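Long-range contacts in endoglucanase E-5 (Thermobifida fusca, PDB 2CKS), which hydrolyses internal beta-1,4-glucosidic linkages in cellulose, lichenin and cereal beta-glucans, the chain here being its family 5 catalytic domain: residues F232-Y237 against W262-Y267; T238-N243 against F271-V276; A50-W55 against R92-I97; F277-C282 against S292-G297. All coordinates share one frame; numbering follows the deposited sequence. Where two conformers were deposited one is given.

Contact 1 of 4, residues F232-Y237 against W262-Y267; sequences FGTETY and WTKWNY
Phe232 turns the edge of its ring to the indole face of Trp262. CE1 of Phe232 comes within 3.4 Å of CE3 of Trp262, and the ring planes stand 85° apart. The pair is an offset edge-to-face (T-shaped) one, with CZ of Phe232 over the rim of the indole. Lys264 lies over one face of the same phenylalanine. Its CG is anti to the backbone N (chi1 178°), which brings CG to 4.3 Å from the centroid of the Phe232 ring, a CH-pi contact. CB of Lys264 is also 3.6 Å from CE1 of Phe232. The two side chains cross at about a right angle.

One backbone hydrogen bond joins the segments. Trp265 N donates to Phe232 O at 2.9 Å, nearly straight at 163°. The N of Phe232 is buried, with no partner in the model.

Further out, NZ of Lys264, in one of its two conformers, donates to Trp265 O at 3.0 Å from above the carbonyl plane. One water bridges Glu235 OE1 and Trp265 O, and another bridges Thr234 N, Glu235 OE2 and Lys264 NZ. OG1 of Thr234 is hydrogen-bonded to OD1 of Asn243. The peptide bond between Trp265 and Asn266 is cis, and the Trp265 indole lies next to Glu231, the probable nucleophile.

Strands 227-233 and 262-265 are the seventh and eighth of the TIM barrel, joined in a beta-alpha-beta unit by helix 245-258. That helix packs on Trp262 through Ile252 and Met255. Helix 295-304 reaches Trp262 through Leu304 and Lys264 through Val300, and Phe205 on strand 199-206 meets the Phe232 ring.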
loop_
_atom_site.group_PDB
_atom_site.type_symbol
_atom_site.label_atom_id
_atom_site.label_comp_id
_atom_site.label_asym_id
_atom_site.label_seq_id
_atom_site.Cartn_x
_atom_site.Cartn_y
_atom_site.Cartn_z
ATOM N N PHE A 232 1.758 6.521 3.025
ATOM C CA PHE A 232 2.415 7.706 3.573
ATOM C C PHE A 232 1.500 8.905 3.570
ATOM O O PHE A 232 0.506 8.952 2.852
ATOM C CB PHE A 232 3.716 8.048 2.832
ATOM C CG PHE A 232 3.509 8.788 1.537
ATOM C CD1 PHE A 232 3.197 8.107 0.386
ATOM C CD2 PHE A 232 3.635 10.168 1.476
ATOM C CE1 PHE A 232 3.013 8.766 -0.803
ATOM C CE2 PHE A 232 3.432 10.848 0.269
ATOM C CZ PHE A 232 3.121 10.132 -0.873
ATOM N N GLY A 233 1.857 9.875 4.393
ATOM C CA GLY A 233 1.145 11.129 4.467
ATOM C C GLY A 233 2.116 12.287 4.518
ATOM O O GLY A 233 3.309 12.120 4.790
ATOM N N THR A 234 1.580 13.477 4.276
ATOM C CA THR A 234 2.356 14.707 4.358
ATOM C C THR A 234 2.150 15.405 5.694
ATOM O O THR A 234 2.817 16.398 5.967
ATOM C CB THR A 234 1.988 15.668 3.203
ATOM O OG1 THR A 234 0.581 15.936 3.206
ATOM C CG2 THR A 234 2.256 15.043 1.850
ATOM N N GLU A 235 1.261 14.883 6.533
ATOM C CA GLU A 235 0.942 15.519 7.814
ATOM C C GLU A 235 1.535 14.705 8.965
ATOM O O GLU A 235 2.547 14.040 8.777
ATOM C CB GLU A 235 -0.570 15.761 7.946
ATOM C CG GLU A 235 -1.430 14.514 7.973
ATOM C CD GLU A 235 -1.589 13.903 6.603
ATOM O OE1 GLU A 235 -1.172 12.740 6.419
ATOM O OE2 GLU A 235 -2.095 14.610 5.703
ATOM N N THR A 236 0.967 14.795 10.160
ATOM C CA THR A 236 1.521 14.076 11.309
ATOM C C THR A 236 1.111 12.612 11.264
ATOM O O THR A 236 0.302 12.215 10.434
ATOM C CB THR A 236 1.063 14.698 12.657
ATOM O OG1 THR A 236 -0.304 14.355 12.915
ATOM C CG2 THR A 236 1.089 16.225 12.616
ATOM N N TYR A 237 1.668 11.828 12.184
ATOM C CA TYR A 237 1.461 10.380 12.247
ATOM C C TYR A 237 0.015 9.919 12.470
ATOM O O TYR A 237 -0.283 8.747 12.266
ATOM C CB TYR A 237 2.358 9.766 13.332
ATOM C CG TYR A 237 1.949 10.130 14.743
ATOM C CD1 TYR A 237 1.064 9.331 15.457
ATOM C CD2 TYR A 237 2.442 11.273 15.362
ATOM C CE1 TYR A 237 0.679 9.663 16.752
ATOM C CE2 TYR A 237 2.060 11.614 16.664
ATOM C CZ TYR A 237 1.180 10.803 17.348
ATOM N N TRP A 262 5.044 4.098 -4.404
ATOM C CA TRP A 262 4.263 4.565 -3.276
ATOM C C TRP A 262 2.776 4.694 -3.557
ATOM O O TRP A 262 2.351 4.900 -4.696
ATOM C CB TRP A 262 4.788 5.912 -2.764
ATOM C CG TRP A 262 5.020 7.051 -3.769
ATOM C CD1 TRP A 262 6.223 7.443 -4.276
ATOM C CD2 TRP A 262 4.054 7.992 -4.281
ATOM N NE1 TRP A 262 6.074 8.549 -5.081
ATOM C CE2 TRP A 262 4.754 8.911 -5.101
ATOM C CE3 TRP A 262 2.662 8.130 -4.162
ATOM C CZ2 TRP A 262 4.116 9.951 -5.783
ATOM C CZ3 TRP A 262 2.036 9.185 -4.824
ATOM C CH2 TRP A 262 2.763 10.074 -5.623
ATOM N N THR A 263 2.001 4.565 -2.483
ATOM C CA THR A 263 0.571 4.846 -2.486
ATOM C C THR A 263 0.257 5.729 -1.291
ATOM O O THR A 263 0.459 5.316 -0.146
ATOM C CB THR A 263 -0.274 3.531 -2.440
ATOM O OG1 THR A 263 0.275 2.597 -1.496
ATOM C CG2 THR A 263 -0.240 2.817 -3.767
ATOM N N LYS A 264 -0.250 6.934 -1.547
ATOM C CA LYS A 264 -0.506 7.892 -0.484
ATOM C C LYS A 264 -1.810 7.577 0.247
ATOM O O LYS A 264 -2.802 7.181 -0.361
ATOM C CB LYS A 264 -0.565 9.323 -1.030
ATOM C CG LYS A 264 -0.876 10.364 0.040
ATOM C CD LYS A 264 -0.760 11.779 -0.448
ATOM C CE LYS A 264 -0.835 12.742 0.714
ATOM N NZ LYS A 264 -2.084 12.573 1.511
ATOM N N TRP A 265 -1.786 7.780 1.559
ATOM C CA TRP A 265 -2.965 7.686 2.406
ATOM C C TRP A 265 -3.617 9.068 2.406
ATOM O O TRP A 265 -2.972 10.027 2.824
ATOM C CB TRP A 265 -2.485 7.344 3.814
ATOM C CG TRP A 265 -3.524 6.975 4.816
ATOM C CD1 TRP A 265 -3.898 7.709 5.897
ATOM C CD2 TRP A 265 -4.266 5.745 4.893
ATOM N NE1 TRP A 265 -4.857 7.040 6.616
ATOM C CE2 TRP A 265 -5.098 5.831 6.025
ATOM C CE3 TRP A 265 -4.329 4.589 4.105
ATOM C CZ2 TRP A 265 -5.967 4.807 6.395
ATOM C CZ3 TRP A 265 -5.198 3.576 4.469
ATOM C CH2 TRP A 265 -6.001 3.693 5.610
ATOM N N ASN A 266 -4.853 9.235 1.935
ATOM C CA ASN A 266 -5.718 8.198 1.372
ATOM C C ASN A 266 -6.756 8.830 0.421
ATOM O O ASN A 266 -6.961 10.050 0.443
ATOM C CB ASN A 266 -6.427 7.444 2.497
ATOM C CG ASN A 266 -7.306 8.348 3.342
ATOM O OD1 ASN A 266 -8.421 8.688 2.945
ATOM N ND2 ASN A 266 -6.795 8.769 4.503
ATOM N N TYR A 267 -7.401 7.983 -0.386
ATOM C CA TYR A 267 -8.397 8.368 -1.388
ATOM C C TYR A 267 -9.807 8.253 -0.794
ATOM O O TYR A 267 -10.536 7.272 -1.033
ATOM C CB TYR A 267 -8.255 7.451 -2.612
ATOM C CG TYR A 267 -8.801 8.014 -3.901
ATOM C CD1 TYR A 267 -8.198 9.112 -4.521
ATOM C CD2 TYR A 267 -9.909 7.440 -4.515
ATOM C CE1 TYR A 267 -8.684 9.616 -5.718
ATOM C CE2 TYR A 267 -10.407 7.952 -5.715
ATOM C CZ TYR A 267 -9.791 9.037 -6.307
ATOM O OH TYR A 267 -10.298 9.542 -7.484
HETATM O O HOH W 1 -1.262 13.623 3.632
HETATM O O HOH W 2 -2.519 10.829 5.434
#

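Contact 2 of 4, residues T238-N243 against F271-V276; sequences TGDGAN and FRSGAV
Ser273 ties the loops together with two hydrogen bonds, one to Asp240 and one to Gly241. OG of Ser273 donates to Gly241 O at 2.8 Å, in the carbonyl plane and on a lone pair. The backbone N of Ser273 donates to OD1 of Asp240 at 3.0 Å. This second bond is fairly straight at 157°, but the N-H comes from above the carboxylate plane, 49° out of it. Asp240 CG is anti to the backbone N (chi1 -153°), on the side of Arg272 CB. OD1 also takes a weak bond from Gly241 N.

Arg272 meets Asp240 through its aliphatic carbons. CB of Arg272 sits 3.8 Å from CG of Asp240, and the side chains cross at about a right angle. The charged groups are not in contact, with NE of Arg272 5.1 Å from OD2 of Asp240. The guanidinium pairs with Asp270, and CZ of Phe271 lies 3.6 Å above its centre. An alanine at Asp240 would probably leave Ser273 N without its acceptor and Gly241 N without its weak one, with a gap beside Arg272 and Phe271.

Gly274 permits the close approach: its N donates to Gly239 O at 3.2 Å, and a CB on it would clash with that oxygen. Gly239 has backbone angles that themselves call for glycine.

Thr238 OG1, hydrogen-bonded to Thr236 OG1, also accepts from Asp240 N in an ST turn, and Arg272 to Ala275 make a type I beta turn. Such turns build these loops at the C-terminal end of the TIM barrel, where enzymes of this fold carry the active site.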
loop_
_atom_site.group_PDB
_atom_site.type_symbol
_atom_site.label_atom_id
_atom_site.label_comp_id
_atom_site.label_asym_id
_atom_site.label_seq_id
_atom_site.Cartn_x
_atom_site.Cartn_y
_atom_site.Cartn_z
ATOM N N THR A 238 -0.867 10.821 12.900
ATOM C CA THR A 238 -2.296 10.520 13.036
ATOM C C THR A 238 -3.037 10.514 11.694
ATOM O O THR A 238 -4.180 10.061 11.618
ATOM C CB THR A 238 -2.991 11.552 13.959
ATOM O OG1 THR A 238 -2.907 12.864 13.384
ATOM C CG2 THR A 238 -2.274 11.688 15.306
ATOM N N GLY A 239 -2.393 11.021 10.645
ATOM C CA GLY A 239 -3.048 11.255 9.370
ATOM C C GLY A 239 -3.789 12.582 9.320
ATOM O O GLY A 239 -4.524 12.858 8.365
ATOM N N ASP A 240 -3.565 13.419 10.333
ATOM C CA ASP A 240 -4.198 14.725 10.437
ATOM C C ASP A 240 -3.157 15.780 10.823
ATOM O O ASP A 240 -1.982 15.462 11.017
ATOM C CB ASP A 240 -5.333 14.667 11.472
ATOM C CG ASP A 240 -6.447 15.689 11.211
ATOM O OD1 ASP A 240 -6.394 16.444 10.217
ATOM O OD2 ASP A 240 -7.429 15.813 11.978
ATOM N N GLY A 241 -3.582 17.035 10.901
ATOM C CA GLY A 241 -2.697 18.128 11.260
ATOM C C GLY A 241 -2.122 18.839 10.054
ATOM O O GLY A 241 -2.507 18.580 8.903
ATOM N N ALA A 242 -1.188 19.750 10.322
ATOM C CA ALA A 242 -0.593 20.581 9.288
ATOM C C ALA A 242 0.318 19.762 8.396
ATOM O O ALA A 242 0.999 18.837 8.851
ATOM C CB ALA A 242 0.197 21.725 9.904
ATOM N N ASN A 243 0.322 20.127 7.127
ATOM C CA ASN A 243 1.194 19.520 6.141
ATOM C C ASN A 243 2.610 20.061 6.212
ATOM O O ASN A 243 2.829 21.256 6.472
ATOM C CB ASN A 243 0.635 19.759 4.748
ATOM C CG ASN A 243 -0.629 18.977 4.505
ATOM O OD1 ASN A 243 -0.639 17.753 4.617
ATOM N ND2 ASN A 243 -1.710 19.677 4.205
ATOM N N PHE A 271 -12.601 13.405 7.321
ATOM C CA PHE A 271 -12.364 14.779 7.781
ATOM C C PHE A 271 -10.886 15.160 7.916
ATOM O O PHE A 271 -10.538 16.341 7.862
ATOM C CB PHE A 271 -13.100 15.040 9.105
ATOM C CG PHE A 271 -12.444 14.421 10.311
ATOM C CD1 PHE A 271 -12.813 13.155 10.749
ATOM C CD2 PHE A 271 -11.470 15.121 11.028
ATOM C CE1 PHE A 271 -12.214 12.586 11.872
ATOM C CE2 PHE A 271 -10.865 14.560 12.148
ATOM C CZ PHE A 271 -11.232 13.294 12.572
ATOM N N ARG A 272 -10.031 14.172 8.109
ATOM C CA ARG A 272 -8.623 14.423 8.361
ATOM C C ARG A 272 -7.923 14.996 7.135
ATOM O O ARG A 272 -8.340 14.766 5.999
ATOM C CB ARG A 272 -7.939 13.143 8.813
ATOM C CG ARG A 272 -8.444 12.629 10.155
ATOM C CD ARG A 272 -7.815 11.311 10.553
ATOM N NE ARG A 272 -8.300 10.821 11.841
ATOM C CZ ARG A 272 -9.446 10.166 12.036
ATOM N NH1 ARG A 272 -10.274 9.899 11.033
ATOM N NH2 ARG A 272 -9.770 9.774 13.263
ATOM N N SER A 273 -6.855 15.750 7.375
ATOM C CA SER A 273 -6.198 16.494 6.304
ATOM C C SER A 273 -5.564 15.584 5.245
ATOM O O SER A 273 -5.401 15.999 4.103
ATOM C CB SER A 273 -5.152 17.460 6.876
ATOM O OG SER A 273 -4.113 16.760 7.512
ATOM N N GLY A 274 -5.209 14.356 5.626
ATOM C CA GLY A 274 -4.591 13.411 4.718
ATOM C C GLY A 274 -5.529 12.794 3.699
ATOM O O GLY A 274 -5.087 12.308 2.660
ATOM N N ALA A 275 -6.820 12.777 4.004
ATOM C CA ALA A 275 -7.812 12.306 3.051
ATOM C C ALA A 275 -7.934 13.371 1.987
ATOM O O ALA A 275 -8.171 14.537 2.289
ATOM C CB ALA A 275 -9.147 12.064 3.725
ATOM N N VAL A 276 -7.765 12.974 0.737
ATOM C CA VAL A 276 -7.608 13.951 -0.329
ATOM C C VAL A 276 -8.844 14.784 -0.653
ATOM O O VAL A 276 -8.701 15.857 -1.211
ATOM C CB VAL A 276 -7.102 13.290 -1.638
ATOM C CG1 VAL A 276 -5.713 12.707 -1.448
ATOM C CG2 VAL A 276 -8.101 12.254 -2.158
HETATM O O HOH W 3 -4.351 18.646 3.381
#

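Contact 3 of 4, residues A50-W55 against R92-I97; sequences ALAYDW and RGLYVI
Ala52 points its CB at Arg92 and Leu94, joining a helix of the TIM barrel to the turn that leads into strand 95-101. CB of Ala52 lies 3.5 Å from the backbone O of Arg92 and 3.9 Å from CB of Arg92. No hydrogen bond crosses between the segments, and the contact is small and mostly apolar.

Leu94 comes in from the strand side. Its CG is anti to the carbonyl carbon (chi1 -58°), and CD1 is anti to CA (chi2 172°). CD2 rests 4.0 Å from CB of Ala52. The other branch, CD1, makes a looser contact of 4.5 Å with CD2 of Leu51. Leu51 also packs on Ile60 and Met31 of the neighbouring strands.

Tyr53 lies at the exposed margin. Its OH touches CG of Arg92 at 3.8 Å, an approach to the aliphatic part of the chain. The two side chains cross at about a right angle, although ring and guanidinium planes are only 14° apart.

Arg92 is extended from CG to NE, and its charged end is held elsewhere. NE forms a salt bridge with Asp49, NH2 bonds Asp45, and NH1 bonds Met88 O. Asp45 and Asp49 also bind a zinc ion in this crystal, so Arg92 sits beside the metal site.

Gly93, with positive phi, is the C-prime residue of a Schellman motif that ends helix 75-90. Helix 45-54 has a wider pi-type turn at 50-54: Ala50 O accepts from Asp54 N at 2.9 Å and also from Trp55 N at 2.9 Å.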
loop_
_atom_site.group_PDB
_atom_site.type_symbol
_atom_site.label_atom_id
_atom_site.label_comp_id
_atom_site.label_asym_id
_atom_site.label_seq_id
_atom_site.Cartn_x
_atom_site.Cartn_y
_atom_site.Cartn_z
ATOM N N ALA A 50 -11.645 8.612 -12.317
ATOM C CA ALA A 50 -10.871 9.825 -12.099
ATOM C C ALA A 50 -9.441 9.480 -11.680
ATOM O O ALA A 50 -8.477 10.033 -12.203
ATOM C CB ALA A 50 -11.538 10.676 -11.045
ATOM N N LEU A 51 -9.303 8.548 -10.742
ATOM C CA LEU A 51 -7.989 8.167 -10.259
ATOM C C LEU A 51 -7.104 7.646 -11.397
ATOM O O LEU A 51 -5.919 7.974 -11.463
ATOM C CB LEU A 51 -8.118 7.109 -9.159
ATOM C CG LEU A 51 -6.816 6.587 -8.549
ATOM C CD1 LEU A 51 -6.047 7.724 -7.902
ATOM C CD2 LEU A 51 -7.117 5.471 -7.553
ATOM N N ALA A 52 -7.679 6.846 -12.288
ATOM C CA ALA A 52 -6.910 6.208 -13.354
ATOM C C ALA A 52 -6.649 7.174 -14.497
ATOM O O ALA A 52 -5.511 7.345 -14.932
ATOM C CB ALA A 52 -7.651 4.976 -13.868
ATOM N N TYR A 53 -7.715 7.808 -14.980
ATOM C CA TYR A 53 -7.657 8.561 -16.232
ATOM C C TYR A 53 -7.254 10.018 -16.059
ATOM O O TYR A 53 -6.657 10.588 -16.961
ATOM C CB TYR A 53 -9.008 8.518 -16.947
ATOM C CG TYR A 53 -9.636 7.151 -17.123
ATOM C CD1 TYR A 53 -11.020 7.005 -17.062
ATOM C CD2 TYR A 53 -8.867 6.011 -17.374
ATOM C CE1 TYR A 53 -11.624 5.772 -17.230
ATOM C CE2 TYR A 53 -9.468 4.766 -17.540
ATOM C CZ TYR A 53 -10.843 4.655 -17.473
ATOM O OH TYR A 53 -11.454 3.427 -17.633
ATOM N N ASP A 54 -7.633 10.637 -14.940
ATOM C CA ASP A 54 -7.338 12.052 -14.705
ATOM C C ASP A 54 -6.106 12.241 -13.825
ATOM O O ASP A 54 -5.217 13.036 -14.146
ATOM C CB ASP A 54 -8.534 12.759 -14.070
ATOM C CG ASP A 54 -9.773 12.707 -14.930
ATOM O OD1 ASP A 54 -9.649 12.585 -16.169
ATOM O OD2 ASP A 54 -10.918 12.787 -14.442
ATOM N N TRP A 55 -6.059 11.524 -12.705
ATOM C CA TRP A 55 -4.922 11.605 -11.791
ATOM C C TRP A 55 -3.688 10.889 -12.334
ATOM O O TRP A 55 -2.582 11.187 -11.912
ATOM C CB TRP A 55 -5.271 11.010 -10.422
ATOM C CG TRP A 55 -6.241 11.808 -9.584
ATOM C CD1 TRP A 55 -7.405 12.399 -9.991
ATOM C CD2 TRP A 55 -6.146 12.044 -8.183
ATOM N NE1 TRP A 55 -8.016 13.014 -8.927
ATOM C CE2 TRP A 55 -7.264 12.813 -7.803
ATOM C CE3 TRP A 55 -5.211 11.705 -7.202
ATOM C CZ2 TRP A 55 -7.471 13.234 -6.488
ATOM C CZ3 TRP A 55 -5.426 12.122 -5.896
ATOM C CH2 TRP A 55 -6.544 12.877 -5.553
ATOM N N ARG A 92 -9.508 -0.590 -15.288
ATOM C CA ARG A 92 -9.072 0.792 -15.454
ATOM C C ARG A 92 -7.554 0.894 -15.629
ATOM O O ARG A 92 -6.986 1.990 -15.624
ATOM C CB ARG A 92 -9.574 1.634 -14.275
ATOM C CG ARG A 92 -11.085 1.767 -14.270
ATOM C CD ARG A 92 -11.708 2.056 -12.933
ATOM N NE ARG A 92 -13.144 2.280 -13.074
ATOM C CZ ARG A 92 -14.060 1.327 -13.221
ATOM N NH1 ARG A 92 -13.747 0.035 -13.197
ATOM N NH2 ARG A 92 -15.322 1.678 -13.369
ATOM N N GLY A 93 -6.906 -0.251 -15.819
ATOM C CA GLY A 93 -5.496 -0.299 -16.155
ATOM C C GLY A 93 -4.544 -0.064 -15.012
ATOM O O GLY A 93 -3.386 0.299 -15.239
ATOM N N LEU A 94 -5.023 -0.281 -13.790
ATOM C CA LEU A 94 -4.236 -0.064 -12.578
ATOM C C LEU A 94 -3.673 -1.343 -11.986
ATOM O O LEU A 94 -4.337 -2.382 -11.981
ATOM C CB LEU A 94 -5.099 0.581 -11.501
ATOM C CG LEU A 94 -5.746 1.915 -11.838
ATOM C CD1 LEU A 94 -6.720 2.305 -10.723
ATOM C CD2 LEU A 94 -4.673 2.952 -12.047
ATOM N N TYR A 95 -2.458 -1.250 -11.462
ATOM C CA TYR A 95 -1.958 -2.249 -10.533
ATOM C C TYR A 95 -2.765 -2.152 -9.258
ATOM O O TYR A 95 -3.323 -1.103 -8.938
ATOM C CB TYR A 95 -0.462 -2.060 -10.265
ATOM C CG TYR A 95 0.323 -2.390 -11.503
ATOM C CD1 TYR A 95 0.648 -1.413 -12.436
ATOM C CD2 TYR A 95 0.693 -3.694 -11.772
ATOM C CE1 TYR A 95 1.333 -1.734 -13.594
ATOM C CE2 TYR A 95 1.365 -4.018 -12.929
ATOM C CZ TYR A 95 1.693 -3.044 -13.826
ATOM O OH TYR A 95 2.356 -3.348 -14.994
ATOM N N VAL A 96 -2.861 -3.263 -8.547
ATOM C CA VAL A 96 -3.647 -3.317 -7.328
ATOM C C VAL A 96 -2.835 -3.949 -6.228
ATOM O O VAL A 96 -2.244 -5.009 -6.438
ATOM C CB VAL A 96 -4.901 -4.163 -7.504
ATOM C CG1 VAL A 96 -5.733 -4.135 -6.220
ATOM C CG2 VAL A 96 -5.705 -3.653 -8.646
ATOM N N ILE A 97 -2.796 -3.305 -5.066
ATOM C CA ILE A 97 -2.263 -3.931 -3.868
ATOM C C ILE A 97 -3.427 -4.358 -3.001
ATOM O O ILE A 97 -4.261 -3.536 -2.639
ATOM C CB ILE A 97 -1.386 -2.964 -3.079
ATOM C CG1 ILE A 97 -0.233 -2.484 -3.949
ATOM C CG2 ILE A 97 -0.900 -3.633 -1.789
ATOM C CD1 ILE A 97 0.616 -1.421 -3.310
#

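Contact 4 of 4, residues F277-C282 against S292-G297; sequences FQPGTC and SLKASG
Phe277 and Leu293 lie side by side and point the same way. CE1 of the Phe277 ring comes within 3.5 Å of CD2 of Leu293. Backbone O of Ser292 sits at the edge of that ring, in its plane. The same oxygen accepts from Gln278 N at 2.8 Å and receives a weaker CA-H...O contact from Phe277 CA at 3.3 Å.

Gln278 and Lys294 cross obliquely, with NE2 of Gln278 at 3.8 Å from CG of Lys294. The lysine bends at its end (chi4 73°), and this places NZ 2.7 Å from Phe277 O, above the carbonyl plane. NZ lies among the backbone oxygens of Phe277, Asp270, Arg272 and Ala275 and shares its three hydrogens among them. A methionine in place of Lys294 would probably leave Phe277 O and the neighbouring carbonyls without this shared donor.

Thr281 faces Ser292, its OG1 3.7 Å from CB of Ser292. OG1 of Thr281 donates to Gln278 O at 2.6 Å, in the carbonyl plane. Thr281 N bonds the same oxygen and closes a type II beta turn.

Lys294 occupies the N-cap position of helix 295-304, the last helix of the domain. The turn leads into the short, weakly bonded helix 281-284, tied to Cys42 by the disulfide of Cys282. The Phe277 ring meets Tyr267, which follows strand 262-265, and Trp288, both edge-to-face.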
loop_
_atom_site.group_PDB
_atom_site.type_symbol
_atom_site.label_atom_id
_atom_site.label_comp_id
_atom_site.label_asym_id
_atom_site.label_seq_id
_atom_site.Cartn_x
_atom_site.Cartn_y
_atom_site.Cartn_z
ATOM N N PHE A 277 -10.041 14.287 -0.346
ATOM C CA PHE A 277 -11.284 14.995 -0.674
ATOM C C PHE A 277 -11.924 15.638 0.548
ATOM O O PHE A 277 -11.798 15.158 1.677
ATOM C CB PHE A 277 -12.293 14.055 -1.313
ATOM C CG PHE A 277 -11.798 13.407 -2.572
ATOM C CD1 PHE A 277 -11.394 14.178 -3.656
ATOM C CD2 PHE A 277 -11.692 12.031 -2.663
ATOM C CE1 PHE A 277 -10.921 13.579 -4.816
ATOM C CE2 PHE A 277 -11.216 11.424 -3.828
ATOM C CZ PHE A 277 -10.830 12.199 -4.900
ATOM N N GLN A 278 -12.651 16.720 0.306
ATOM C CA GLN A 278 -13.355 17.411 1.375
ATOM C C GLN A 278 -14.565 16.583 1.763
ATOM O O GLN A 278 -15.231 16.037 0.900
ATOM C CB GLN A 278 -13.832 18.785 0.906
ATOM C CG GLN A 278 -12.722 19.753 0.518
ATOM C CD GLN A 278 -11.947 20.317 1.695
ATOM O OE1 GLN A 278 -11.129 21.235 1.527
ATOM N NE2 GLN A 278 -12.176 19.778 2.872
ATOM N N PRO A 279 -14.871 16.493 3.049
ATOM C CA PRO A 279 -16.085 15.792 3.477
ATOM C C PRO A 279 -17.321 16.159 2.653
ATOM O O PRO A 279 -17.583 17.337 2.395
ATOM C CB PRO A 279 -16.234 16.235 4.933
ATOM C CG PRO A 279 -14.835 16.397 5.388
ATOM C CD PRO A 279 -14.095 16.980 4.201
ATOM N N GLY A 280 -18.071 15.143 2.245
ATOM C CA GLY A 280 -19.238 15.325 1.403
ATOM C C GLY A 280 -19.003 15.089 -0.072
ATOM O O GLY A 280 -19.951 14.954 -0.831
ATOM N N THR A 281 -17.741 15.059 -0.489
ATOM C CA THR A 281 -17.415 14.894 -1.890
ATOM C C THR A 281 -17.938 13.574 -2.410
ATOM O O THR A 281 -18.489 13.504 -3.502
ATOM C CB THR A 281 -15.899 14.940 -2.099
ATOM O OG1 THR A 281 -15.391 16.212 -1.689
ATOM C CG2 THR A 281 -15.561 14.835 -3.590
ATOM N N CYS A 282 -17.748 12.522 -1.630
ATOM C CA CYS A 282 -18.127 11.192 -2.076
ATOM C C CYS A 282 -19.640 11.065 -2.206
ATOM O O CYS A 282 -20.135 10.523 -3.192
ATOM C CB CYS A 282 -17.538 10.131 -1.156
ATOM S SG CYS A 282 -15.734 10.191 -1.161
ATOM N N SER A 292 -12.801 20.360 -4.636
ATOM C CA SER A 292 -13.074 19.253 -3.723
ATOM C C SER A 292 -11.811 18.704 -3.068
ATOM O O SER A 292 -11.905 17.853 -2.197
ATOM C CB SER A 292 -13.774 18.117 -4.463
ATOM O OG SER A 292 -12.888 17.525 -5.392
ATOM N N LEU A 293 -10.634 19.165 -3.492
ATOM C CA LEU A 293 -9.377 18.655 -2.942
ATOM C C LEU A 293 -8.872 19.435 -1.751
ATOM O O LEU A 293 -8.790 20.675 -1.787
ATOM C CB LEU A 293 -8.279 18.662 -4.001
ATOM C CG LEU A 293 -8.592 17.920 -5.293
ATOM C CD1 LEU A 293 -7.397 18.018 -6.229
ATOM C CD2 LEU A 293 -8.966 16.475 -5.029
ATOM N N LYS A 294 -8.482 18.706 -0.713
ATOM C CA LYS A 294 -7.705 19.278 0.375
ATOM C C LYS A 294 -6.321 19.619 -0.178
ATOM O O LYS A 294 -5.961 19.205 -1.284
ATOM C CB LYS A 294 -7.575 18.289 1.536
ATOM C CG LYS A 294 -8.896 17.902 2.201
ATOM C CD LYS A 294 -8.699 17.553 3.665
ATOM C CE LYS A 294 -9.934 16.927 4.299
ATOM N NZ LYS A 294 -10.177 15.497 3.853
ATOM N N ALA A 295 -5.543 20.369 0.590
ATOM C CA ALA A 295 -4.198 20.761 0.167
ATOM C C ALA A 295 -3.325 19.554 -0.188
ATOM O O ALA A 295 -2.637 19.559 -1.209
ATOM C CB ALA A 295 -3.545 21.581 1.251
ATOM N N SER A 296 -3.382 18.515 0.644
ATOM C CA SER A 296 -2.619 17.286 0.416
ATOM C C SER A 296 -3.079 16.595 -0.865
ATOM O O SER A 296 -2.277 15.974 -1.566
ATOM C CB SER A 296 -2.755 16.335 1.620
ATOM O OG SER A 296 -4.076 15.841 1.752
ATOM N N GLY A 297 -4.370 16.707 -1.160
ATOM C CA GLY A 297 -4.956 16.178 -2.379
ATOM C C GLY A 297 -4.434 16.849 -3.635
ATOM O O GLY A 297 -4.077 16.184 -4.598
#

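How the contacts relate
Contact 1 is fully buried, in the barrel wall, and rests on aromatic packing and one backbone bond. Contacts 2, 3 and 4 are partly buried and lie farther out. Contact 2 has no stacked pair across it and holds loops through polar bonds. Contact 3 is mostly apolar, with no hydrogen bond across it, and sits apart, near the helix 45-54 side of the barrel. Contact 4 mixes ring packing with a lysine ammonium bonded to backbone oxygens. Contacts 1 and 2 involve the same strand-to-loop connections and touch through Thr234 and Asn243. Lys294 and Ser296 of contact 4 bond loop 271-276 of contact 2. Trp55 and Tyr267 link contacts 1, 3 and 4 by packing.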